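Local atomic coordinates of exosome complex exonuclease RRP46 homolog (Oryza sativa Japonica Group, PDB entry 3HKM), a protein that probably serves in the RNA-degrading exosome, and binds double-stranded DNA and single-stranded RNA, with hydrolytic DNase and phosphorolytic RNase activities in vitro. Residues Arg21-Arg26 against Ile39-Val44; Pro49-Gly54 against Lys59-Val64; Lys85-Ser90 against Cys118-Cys123; Ala125-Val128 against Pro133-His136. One frame throughout, in Å; residues are numbered along the deposited sequence.

Contact 1. Residues Arg21-Arg26 against Ile39-Val44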
loop_
_atom_site.group_PDB
_atom_site.type_symbol
_atom_site.label_atom_id
_atom_site.label_comp_id
_atom_site.label_asym_id
_atom_site.label_seq_id
_atom_site.Cartn_x
_atom_site.Cartn_y
_atom_site.Cartn_z
ATOM N N ARG A 21 -14.369 -4.691 6.340
ATOM C CA ARG A 21 -14.149 -3.807 7.481
ATOM C C ARG A 21 -13.791 -4.590 8.743
ATOM O O ARG A 21 -14.496 -5.529 9.118
ATOM C CB ARG A 21 -15.425 -2.993 7.742
ATOM C CG ARG A 21 -15.312 -1.928 8.815
ATOM C CD ARG A 21 -14.551 -0.749 8.278
ATOM N NE ARG A 21 -13.182 -1.117 7.920
ATOM C CZ ARG A 21 -12.306 -0.286 7.365
ATOM N NH1 ARG A 21 -12.655 0.967 7.103
ATOM N NH2 ARG A 21 -11.080 -0.707 7.081
ATOM N N ASN A 22 -12.705 -4.170 9.392
ATOM C CA ASN A 22 -12.181 -4.781 10.616
ATOM C C ASN A 22 -12.619 -6.202 10.958
ATOM O O ASN A 22 -13.494 -6.408 11.800
ATOM C CB ASN A 22 -12.440 -3.886 11.816
ATOM C CG ASN A 22 -13.901 -3.809 12.175
ATOM O OD1 ASN A 22 -14.767 -3.946 11.315
ATOM N ND2 ASN A 22 -14.188 -3.581 13.452
ATOM N N PRO A 23 -11.984 -7.190 10.324
ATOM C CA PRO A 23 -12.245 -8.584 10.683
ATOM C C PRO A 23 -11.804 -8.881 12.122
ATOM O O PRO A 23 -12.410 -9.710 12.798
ATOM C CB PRO A 23 -11.370 -9.366 9.694
ATOM C CG PRO A 23 -10.987 -8.384 8.619
ATOM C CD PRO A 23 -10.963 -7.059 9.269
ATOM N N LEU A 24 -10.759 -8.201 12.582
ATOM C CA LEU A 24 -10.142 -8.520 13.869
ATOM C C LEU A 24 -10.799 -7.800 15.042
ATOM O O LEU A 24 -10.953 -6.583 15.024
ATOM C CB LEU A 24 -8.645 -8.206 13.829
ATOM C CG LEU A 24 -7.837 -8.983 12.791
ATOM C CD1 LEU A 24 -6.497 -8.320 12.567
ATOM C CD2 LEU A 24 -7.666 -10.443 13.218
ATOM N N ASP A 25 -11.173 -8.559 16.064
ATOM C CA ASP A 25 -11.838 -7.996 17.241
ATOM C C ASP A 25 -10.881 -7.238 18.162
ATOM O O ASP A 25 -11.287 -6.287 18.842
ATOM C CB ASP A 25 -12.536 -9.097 18.051
ATOM C CG ASP A 25 -13.517 -9.908 17.228
ATOM O OD1 ASP A 25 -14.068 -9.382 16.238
ATOM O OD2 ASP A 25 -13.748 -11.081 17.582
ATOM N N ARG A 26 -9.618 -7.663 18.188
ATOM C CA ARG A 26 -8.637 -7.117 19.123
ATOM C C ARG A 26 -8.008 -5.844 18.575
ATOM O O ARG A 26 -7.454 -5.036 19.325
ATOM C CB ARG A 26 -7.540 -8.147 19.402
ATOM C CG ARG A 26 -6.827 -7.997 20.747
ATOM C CD ARG A 26 -7.753 -8.331 21.920
ATOM N NE ARG A 26 -7.126 -9.232 22.889
ATOM C CZ ARG A 26 -6.333 -8.846 23.885
ATOM N NH1 ARG A 26 -6.044 -7.563 24.061
ATOM N NH2 ARG A 26 -5.820 -9.754 24.704
ATOM N N ILE A 39 -4.265 -10.716 -1.926
ATOM C CA ILE A 39 -5.037 -10.322 -0.754
ATOM C C ILE A 39 -4.191 -10.203 0.515
ATOM O O ILE A 39 -3.278 -11.000 0.754
ATOM C CB ILE A 39 -6.292 -11.217 -0.547
ATOM C CG1 ILE A 39 -6.583 -11.399 0.941
ATOM C CG2 ILE A 39 -6.148 -12.556 -1.271
ATOM C CD1 ILE A 39 -7.951 -11.893 1.216
ATOM N N VAL A 40 -4.522 -9.196 1.319
ATOM C CA VAL A 40 -3.722 -8.807 2.468
ATOM C C VAL A 40 -4.615 -8.484 3.674
ATOM O O VAL A 40 -5.738 -8.008 3.503
ATOM C CB VAL A 40 -2.889 -7.553 2.094
ATOM C CG1 VAL A 40 -2.869 -6.547 3.226
ATOM C CG2 VAL A 40 -1.475 -7.934 1.612
ATOM N N LEU A 41 -4.123 -8.745 4.885
ATOM C CA LEU A 41 -4.826 -8.332 6.102
ATOM C C LEU A 41 -4.020 -7.306 6.896
ATOM O O LEU A 41 -2.884 -7.569 7.291
ATOM C CB LEU A 41 -5.167 -9.533 6.994
ATOM C CG LEU A 41 -5.676 -9.189 8.405
ATOM C CD1 LEU A 41 -7.027 -8.480 8.343
ATOM C CD2 LEU A 41 -5.771 -10.428 9.291
ATOM N N ALA A 42 -4.624 -6.143 7.130
ATOM C CA ALA A 42 -3.971 -5.025 7.822
ATOM C C ALA A 42 -4.568 -4.752 9.209
ATOM O O ALA A 42 -5.755 -4.499 9.335
ATOM C CB ALA A 42 -4.049 -3.761 6.963
ATOM N N ALA A 43 -3.736 -4.794 10.246
ATOM C CA ALA A 43 -4.208 -4.616 11.624
ATOM C C ALA A 43 -3.513 -3.432 12.291
ATOM O O ALA A 43 -2.287 -3.353 12.283
ATOM C CB ALA A 43 -3.982 -5.895 12.439
ATOM N N VAL A 44 -4.294 -2.518 12.864
ATOM C CA VAL A 44 -3.755 -1.318 13.498
ATOM C C VAL A 44 -4.211 -1.234 14.942
ATOM O O VAL A 44 -5.360 -1.526 15.237
ATOM C CB VAL A 44 -4.222 -0.042 12.786
ATOM C CG1 VAL A 44 -3.476 1.168 13.334
ATOM C CG2 VAL A 44 -4.025 -0.170 11.279
#
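L24, whose backbone N donates a hydrogen bond to OG of S30 on strand 29-35, meets both L41 and A43 of strand 38-49 with its CD1 methyl. The bond to S30 probably helps to hold L24 in place. The L24 and A43 CA atoms come to 7.4 Å. L24 has its CG anti to the carbonyl carbon (chi1 -61°), which lowers the branch onto the strand: CD1 lies 3.5 Å from CB of A43, tighter than usual for two carbons, and 4.0 Å from CD2 of L41. L24 and L41 meet tip to tip. On L41, CG is anti to the backbone N (chi1 169°), and its two methyls divide the work, since CD1 of L41 lies 4.0 Å from CG of P23 while CD2 faces L24. The proline ring and the leucine run antiparallel alongside one another. P23 and L24 pack on the face of strand 38-49 opposite to V40 and V44, which rest on A122 and A126 of helix 115-130 in this RNase PH domain; R21 and N22, earlier in the loop segment, reach F129 of that helix. All three pairings are aliphatic and no hydrogen bond spans the 162 Å² interface; its cohesion therefore comes from van der Waals and hydrophobic contact.

Contact 2. Residues Pro49-Gly54 against Lys59-Val64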
loop_
_atom_site.group_PDB
_atom_site.type_symbol
_atom_site.label_atom_id
_atom_site.label_comp_id
_atom_site.label_asym_id
_atom_site.label_seq_id
_atom_site.Cartn_x
_atom_site.Cartn_y
_atom_site.Cartn_z
ATOM N N PRO A 49 -0.308 4.806 24.472
ATOM C CA PRO A 49 0.634 5.625 25.252
ATOM C C PRO A 49 2.024 4.995 25.377
ATOM O O PRO A 49 2.146 3.791 25.588
ATOM C CB PRO A 49 -0.027 5.700 26.632
ATOM C CG PRO A 49 -1.497 5.574 26.349
ATOM C CD PRO A 49 -1.623 4.680 25.135
ATOM N N GLY A 50 3.062 5.812 25.257
ATOM C CA GLY A 50 4.422 5.340 25.444
ATOM C C GLY A 50 5.207 5.276 24.149
ATOM O O GLY A 50 4.635 5.131 23.074
ATOM N N THR A 51 6.527 5.379 24.253
ATOM C CA THR A 51 7.388 5.372 23.075
ATOM C C THR A 51 8.647 4.529 23.287
ATOM O O THR A 51 9.395 4.742 24.249
ATOM C CB THR A 51 7.827 6.802 22.685
ATOM O OG1 THR A 51 6.810 7.748 23.041
ATOM C CG2 THR A 51 8.105 6.891 21.193
ATOM N N ARG A 52 8.866 3.574 22.383
ATOM C CA ARG A 52 10.115 2.813 22.332
ATOM C C ARG A 52 11.281 3.675 22.803
ATOM O O ARG A 52 11.355 4.859 22.482
ATOM C CB ARG A 52 10.383 2.320 20.906
ATOM C CG ARG A 52 9.389 1.286 20.404
ATOM C CD ARG A 52 9.283 0.128 21.380
ATOM N NE ARG A 52 9.144 -1.162 20.705
ATOM C CZ ARG A 52 8.009 -1.852 20.627
ATOM N NH1 ARG A 52 6.903 -1.380 21.184
ATOM N NH2 ARG A 52 7.982 -3.017 19.992
ATOM N N LYS A 53 12.193 3.077 23.559
ATOM C CA LYS A 53 13.255 3.837 24.210
ATOM C C LYS A 53 14.142 4.557 23.185
ATOM O O LYS A 53 14.772 5.582 23.488
ATOM C CB LYS A 53 14.083 2.913 25.103
ATOM C CG LYS A 53 14.416 3.493 26.468
ATOM C CD LYS A 53 13.155 3.725 27.288
ATOM C CE LYS A 53 13.497 4.320 28.639
ATOM N NZ LYS A 53 14.447 3.442 29.380
ATOM N N GLY A 54 14.171 4.024 21.968
ATOM C CA GLY A 54 14.987 4.588 20.908
ATOM C C GLY A 54 14.261 5.591 20.028
ATOM O O GLY A 54 14.820 6.058 19.032
ATOM N N LYS A 59 6.891 13.267 19.229
ATOM C CA LYS A 59 5.987 13.021 18.109
ATOM C C LYS A 59 5.438 11.596 18.206
ATOM O O LYS A 59 6.037 10.745 18.870
ATOM C CB LYS A 59 6.723 13.206 16.777
ATOM C CG LYS A 59 6.987 14.653 16.385
ATOM C CD LYS A 59 7.880 14.736 15.147
ATOM C CE LYS A 59 9.307 14.268 15.437
ATOM N NZ LYS A 59 10.113 15.272 16.199
ATOM N N ALA A 60 4.303 11.335 17.555
ATOM C CA ALA A 60 3.714 9.996 17.562
ATOM C C ALA A 60 4.557 8.990 16.764
ATOM O O ALA A 60 5.151 9.325 15.742
ATOM C CB ALA A 60 2.284 10.031 17.032
ATOM N N SER A 61 4.608 7.757 17.252
ATOM C CA SER A 61 5.357 6.690 16.590
ATOM C C SER A 61 4.434 5.793 15.784
ATOM O O SER A 61 3.351 5.426 16.245
ATOM C CB SER A 61 6.105 5.835 17.617
ATOM O OG SER A 61 6.961 6.633 18.415
ATOM N N ILE A 62 4.873 5.448 14.578
ATOM C CA ILE A 62 4.195 4.454 13.760
ATOM C C ILE A 62 5.203 3.344 13.495
ATOM O O ILE A 62 6.316 3.614 13.051
ATOM C CB ILE A 62 3.657 5.050 12.426
ATOM C CG1 ILE A 62 2.336 5.797 12.657
ATOM C CG2 ILE A 62 3.403 3.949 11.410
ATOM C CD1 ILE A 62 2.476 7.147 13.322
ATOM N N GLU A 63 4.829 2.105 13.808
ATOM C CA GLU A 63 5.714 0.960 13.624
ATOM C C GLU A 63 5.031 -0.117 12.784
ATOM O O GLU A 63 3.810 -0.239 12.822
ATOM C CB GLU A 63 6.136 0.400 14.986
ATOM C CG GLU A 63 6.659 1.478 15.923
ATOM C CD GLU A 63 7.493 0.925 17.064
ATOM O OE1 GLU A 63 7.284 -0.249 17.433
ATOM O OE2 GLU A 63 8.344 1.677 17.597
ATOM N N VAL A 64 5.813 -0.896 12.035
ATOM C CA VAL A 64 5.242 -1.869 11.108
ATOM C C VAL A 64 6.016 -3.193 11.043
ATOM O O VAL A 64 7.243 -3.216 10.974
ATOM C CB VAL A 64 5.134 -1.281 9.678
ATOM C CG1 VAL A 64 4.218 -2.138 8.814
ATOM C CG2 VAL A 64 4.635 0.160 9.729
#
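R52 lays one face of its guanidinium against the carboxylate of E63: OE1 of E63 sits 3.6 Å above the guanidinium plane, over its centre. The two planes are 76° apart, so one carboxylate oxygen is directed at the guanidinium face, with the planes steeply inclined, and not in the side-by-side form of a paired salt bridge. The separation of R52 NH2 and E63 OE1, 3.8 Å, is long, and no N-H points at the oxygen; the attraction is one of charge alone. Bends at chi2 (-53°) and chi3 fold the arginine chain back so that its aliphatic part also passes the carboxylate, with CG of R52 3.0 Å from OE2 of E63, a distance too short to bear much weight. The K85 side chain of helix 77-91 packs beside E63, its amine near the backbone and not at the carboxylate. One residue earlier in the loop, T51 turns its methyl CG2 to S61 OG; at 3.0 Å this approach too is doubtful in detail. The T51 hydroxyl looks elsewhere, hydrogen-bonding through OG1 to ND2 of N99. CA atoms of T51 and S61 are 6.9 Å apart. The loop thus leans on strand 61-67, an outermost strand of the sheet within this chain. Strand 100-110 lies between it and strand 38-49, so this loop makes the strand-skipping connection that precedes the beta-alpha-beta crossover of the ribosomal protein S5-like fold shared by RNase PH domains.

Contact 3. Residues Lys85-Ser90 against Cys118-Cys123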
loop_
_atom_site.group_PDB
_atom_site.type_symbol
_atom_site.label_atom_id
_atom_site.label_comp_id
_atom_site.label_asym_id
_atom_site.label_seq_id
_atom_site.Cartn_x
_atom_site.Cartn_y
_atom_site.Cartn_z
ATOM N N LYS A 85 6.696 1.237 5.950
ATOM C CA LYS A 85 6.938 2.058 7.142
ATOM C C LYS A 85 7.236 3.518 6.758
ATOM O O LYS A 85 6.741 4.442 7.393
ATOM C CB LYS A 85 8.079 1.460 7.988
ATOM C CG LYS A 85 8.036 1.762 9.513
ATOM C CD LYS A 85 9.305 1.243 10.218
ATOM C CE LYS A 85 9.184 1.160 11.755
ATOM N NZ LYS A 85 8.853 -0.202 12.297
ATOM N N ARG A 86 8.038 3.716 5.717
ATOM C CA ARG A 86 8.316 5.050 5.183
ATOM C C ARG A 86 7.039 5.742 4.759
ATOM O O ARG A 86 6.831 6.916 5.049
ATOM C CB ARG A 86 9.219 4.960 3.951
ATOM C CG ARG A 86 10.719 5.048 4.195
ATOM C CD ARG A 86 11.492 4.367 3.046
ATOM N NE ARG A 86 11.366 5.033 1.741
ATOM C CZ ARG A 86 10.359 4.863 0.878
ATOM N NH1 ARG A 86 9.347 4.052 1.161
ATOM N NH2 ARG A 86 10.357 5.512 -0.280
ATOM N N THR A 87 6.206 5.003 4.035
ATOM C CA THR A 87 4.975 5.526 3.452
ATOM C C THR A 87 3.945 5.887 4.518
ATOM O O THR A 87 3.299 6.934 4.443
ATOM C CB THR A 87 4.328 4.490 2.508
ATOM O OG1 THR A 87 5.288 4.038 1.544
ATOM C CG2 THR A 87 3.140 5.100 1.791
ATOM N N LEU A 88 3.792 5.013 5.509
ATOM C CA LEU A 88 2.807 5.223 6.552
ATOM C C LEU A 88 3.205 6.367 7.471
ATOM O O LEU A 88 2.395 7.243 7.749
ATOM C CB LEU A 88 2.591 3.950 7.361
ATOM C CG LEU A 88 1.857 2.811 6.668
ATOM C CD1 LEU A 88 1.440 1.818 7.710
ATOM C CD2 LEU A 88 0.643 3.320 5.909
ATOM N N GLN A 89 4.448 6.352 7.943
ATOM C CA GLN A 89 4.961 7.440 8.768
ATOM C C GLN A 89 4.770 8.768 8.036
ATOM O O GLN A 89 4.495 9.806 8.647
ATOM C CB GLN A 89 6.440 7.205 9.112
ATOM C CG GLN A 89 6.661 6.015 10.036
ATOM C CD GLN A 89 8.121 5.750 10.347
ATOM O OE1 GLN A 89 9.006 6.014 9.533
ATOM N NE2 GLN A 89 8.379 5.213 11.532
ATOM N N SER A 90 4.902 8.711 6.717
ATOM C CA SER A 90 4.716 9.863 5.845
ATOM C C SER A 90 3.298 10.439 5.883
ATOM O O SER A 90 3.118 11.652 6.041
ATOM C CB SER A 90 5.077 9.489 4.403
ATOM O OG SER A 90 4.809 10.561 3.521
ATOM N N CYS A 118 -0.769 -3.185 -2.924
ATOM C CA CYS A 118 -1.940 -3.728 -2.244
ATOM C C CYS A 118 -1.817 -3.548 -0.727
ATOM O O CYS A 118 -2.755 -3.068 -0.070
ATOM C CB CYS A 118 -2.136 -5.205 -2.588
ATOM S SG CYS A 118 -3.569 -5.989 -1.790
ATOM N N ALA A 119 -0.661 -3.928 -0.178
ATOM C CA ALA A 119 -0.411 -3.804 1.258
ATOM C C ALA A 119 -0.506 -2.355 1.720
ATOM O O ALA A 119 -0.997 -2.075 2.807
ATOM C CB ALA A 119 0.949 -4.393 1.617
ATOM N N ILE A 120 -0.035 -1.438 0.881
ATOM C CA ILE A 120 -0.147 -0.008 1.138
ATOM C C ILE A 120 -1.607 0.460 1.270
ATOM O O ILE A 120 -1.988 1.067 2.266
ATOM C CB ILE A 120 0.600 0.797 0.039
ATOM C CG1 ILE A 120 2.113 0.544 0.163
ATOM C CG2 ILE A 120 0.285 2.289 0.142
ATOM C CD1 ILE A 120 2.966 1.371 -0.776
ATOM N N ASN A 121 -2.414 0.179 0.254
ATOM C CA ASN A 121 -3.835 0.517 0.267
ATOM C C ASN A 121 -4.574 -0.100 1.451
ATOM O O ASN A 121 -5.397 0.549 2.099
ATOM C CB ASN A 121 -4.489 0.041 -1.026
ATOM C CG ASN A 121 -3.911 0.712 -2.249
ATOM O OD1 ASN A 121 -3.727 0.078 -3.285
ATOM N ND2 ASN A 121 -3.620 1.996 -2.137
ATOM N N ALA A 122 -4.292 -1.374 1.699
ATOM C CA ALA A 122 -4.847 -2.100 2.835
ATOM C C ALA A 122 -4.593 -1.359 4.142
ATOM O O ALA A 122 -5.472 -1.252 4.996
ATOM C CB ALA A 122 -4.231 -3.480 2.896
ATOM N N CYS A 123 -3.370 -0.859 4.287
ATOM C CA CYS A 123 -2.922 -0.237 5.524
ATOM C C CYS A 123 -3.503 1.143 5.673
ATOM O O CYS A 123 -3.765 1.589 6.790
ATOM C CB CYS A 123 -1.397 -0.177 5.577
ATOM S SG CYS A 123 -0.652 -1.727 6.103
#
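L88 and I120 bury the most surface here, 48 and 40 Å², and with T87 at 37 Å² they define how helix 77-91 packs against helix 115-130. These are the two helices that lie on one face of the mixed beta sheet in the RNase PH domain, a two-layer alpha/beta fold of the ribosomal protein S5 type. The spacing is even along the contact: CA atoms are 7.9 Å apart for T87 and I120, and 8.0 Å for L88 and C123. Adjacent residues of one helix therefore meet residues three apart on the other. I120 points its CB somewhat off the line between the helices, but the extended chain beyond it (chi2 -175°) carries CD1 back to T87, 4.2 Å from OG1. That approach is packing, since CD1 is a methyl; the hydroxyl's hydrogen bond is to T83 O, one turn earlier in its own helix. The buried polar atom is thereby satisfied locally, and T87 can offer its methyl to the partner: CG2 of T87 is 4.3 Å from CG2 of I120. L88 works as a bridge between layers. It touches I62, V64 and V104 of the sheet, while C123 rests on A42, V104 and L106, so the groove between the helices is floored by strand residues. With CG of L88 anti to its carbonyl carbon (chi1 -71°), the fork of the leucine straddles one point of the partner helix, and both methyls, CD1 and CD2, stand 4.1 Å from the single CB of C123.

Contact 4. Residues Ala125-Val128 against Pro133-His136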
loop_
_atom_site.group_PDB
_atom_site.type_symbol
_atom_site.label_atom_id
_atom_site.label_comp_id
_atom_site.label_asym_id
_atom_site.label_seq_id
_atom_site.Cartn_x
_atom_site.Cartn_y
_atom_site.Cartn_z
ATOM N N ALA A 125 -6.438 1.927 4.636
ATOM C CA ALA A 125 -7.817 1.673 5.037
ATOM C C ALA A 125 -7.921 1.334 6.519
ATOM O O ALA A 125 -8.810 1.832 7.210
ATOM C CB ALA A 125 -8.422 0.566 4.199
ATOM N N ALA A 126 -7.019 0.482 7.002
ATOM C CA ALA A 126 -7.022 0.073 8.404
ATOM C C ALA A 126 -6.701 1.232 9.365
ATOM O O ALA A 126 -7.302 1.335 10.429
ATOM C CB ALA A 126 -6.077 -1.083 8.621
ATOM N N LEU A 127 -5.764 2.099 8.990
ATOM C CA LEU A 127 -5.467 3.304 9.772
ATOM C C LEU A 127 -6.693 4.193 9.897
ATOM O O LEU A 127 -7.001 4.706 10.976
ATOM C CB LEU A 127 -4.351 4.120 9.118
ATOM C CG LEU A 127 -2.937 3.544 9.107
ATOM C CD1 LEU A 127 -2.097 4.270 8.074
ATOM C CD2 LEU A 127 -2.320 3.641 10.491
ATOM N N VAL A 128 -7.370 4.402 8.775
ATOM C CA VAL A 128 -8.582 5.209 8.774
ATOM C C VAL A 128 -9.606 4.595 9.718
ATOM O O VAL A 128 -10.244 5.301 10.503
ATOM C CB VAL A 128 -9.178 5.337 7.359
ATOM C CG1 VAL A 128 -10.591 5.884 7.426
ATOM C CG2 VAL A 128 -8.297 6.217 6.508
ATOM N N PRO A 133 -4.987 9.624 12.960
ATOM C CA PRO A 133 -5.002 10.872 12.187
ATOM C C PRO A 133 -4.033 10.840 10.993
ATOM O O PRO A 133 -2.829 10.659 11.171
ATOM C CB PRO A 133 -4.563 11.927 13.217
ATOM C CG PRO A 133 -4.820 11.303 14.549
ATOM C CD PRO A 133 -4.589 9.837 14.362
ATOM N N LEU A 134 -4.562 11.022 9.786
ATOM C CA LEU A 134 -3.741 11.049 8.582
ATOM C C LEU A 134 -3.683 12.458 7.993
ATOM O O LEU A 134 -4.630 13.237 8.145
ATOM C CB LEU A 134 -4.316 10.092 7.543
ATOM C CG LEU A 134 -3.838 8.639 7.432
ATOM C CD1 LEU A 134 -3.606 7.978 8.779
ATOM C CD2 LEU A 134 -4.832 7.839 6.588
ATOM N N LYS A 135 -2.573 12.785 7.323
ATOM C CA LYS A 135 -2.459 14.030 6.553
ATOM C C LYS A 135 -3.336 13.957 5.295
ATOM O O LYS A 135 -3.886 14.953 4.833
ATOM C CB LYS A 135 -1.009 14.271 6.112
ATOM C CG LYS A 135 0.019 14.498 7.213
ATOM C CD LYS A 135 1.349 14.883 6.570
ATOM C CE LYS A 135 2.543 14.705 7.500
ATOM N NZ LYS A 135 2.751 15.865 8.425
ATOM N N HIS A 136 -3.434 12.756 4.740
ATOM C CA HIS A 136 -4.152 12.506 3.498
ATOM C C HIS A 136 -4.177 11.001 3.279
ATOM O O HIS A 136 -3.432 10.260 3.923
ATOM C CB HIS A 136 -3.436 13.174 2.323
ATOM C CG HIS A 136 -1.949 13.014 2.366
ATOM N ND1 HIS A 136 -1.325 11.808 2.133
ATOM C CD2 HIS A 136 -0.963 13.899 2.649
ATOM C CE1 HIS A 136 -0.017 11.958 2.257
ATOM N NE2 HIS A 136 0.228 13.218 2.569
#
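L134 spreads its two methyls over consecutive residues of helix 115-130, CD1 onto L127 and CD2 onto V128, and the two halves differ in their surroundings. The inner half is the closely packed one. CD1 of L134 lies 3.9 Å from CB of L127 and 4.1 Å from CD1 of L127, and the two leucine chains cross at about a right angle. L127 is buried, and it touches L88 and I91 of helix 77-91 and V44 of the sheet. L134 also touches I91, which ties the loop to both helices. The outer half is equally near in distance but less enclosed: CD2 of L134 comes within 3.8 Å of CG2 of V128, again at about a right angle, yet V128 is only partly buried and has Q231, at the modelled C-terminal end of the chain, beside it. L134 reaches both neighbours with an unusual first torsion (chi1 -93°), displaced from the ordinary staggered position. The flanking residues take other directions. The backbone of K135 is hydrogen-bonded to I91 at the end of helix 77-91 and that of P133 to L93 just after it, and the K135 side chain is exposed, running along L93 and L94. Every pairing across the contact is between aliphatic carbons, without a hydrogen bond, so cohesion comes from van der Waals packing and probably from hydrophobic burial of L134, which is itself partly exposed.

The contacts follow one another along the chain, each closing before the next opens. Contacts 1 and 2 reach the same five-stranded sheet, through strands 38-49 and 61-67, with centres 21 Å apart and no touch between them. Contacts 3 and 4 share helix 115-130, and their centres are 10 Å apart; L88 meets L127 between them. That helix also joins contact 1 to both, since V40 and A42 pack on A122, and V44 on A126. Contact 2 is linked to contact 3 by a probable hydrogen bond from Q89 NE2 to I62 O. Contact 3, with its centre about 5 Å from that of the chain, is the fully buried one; the others join loops to strands or a helix nearer the periphery.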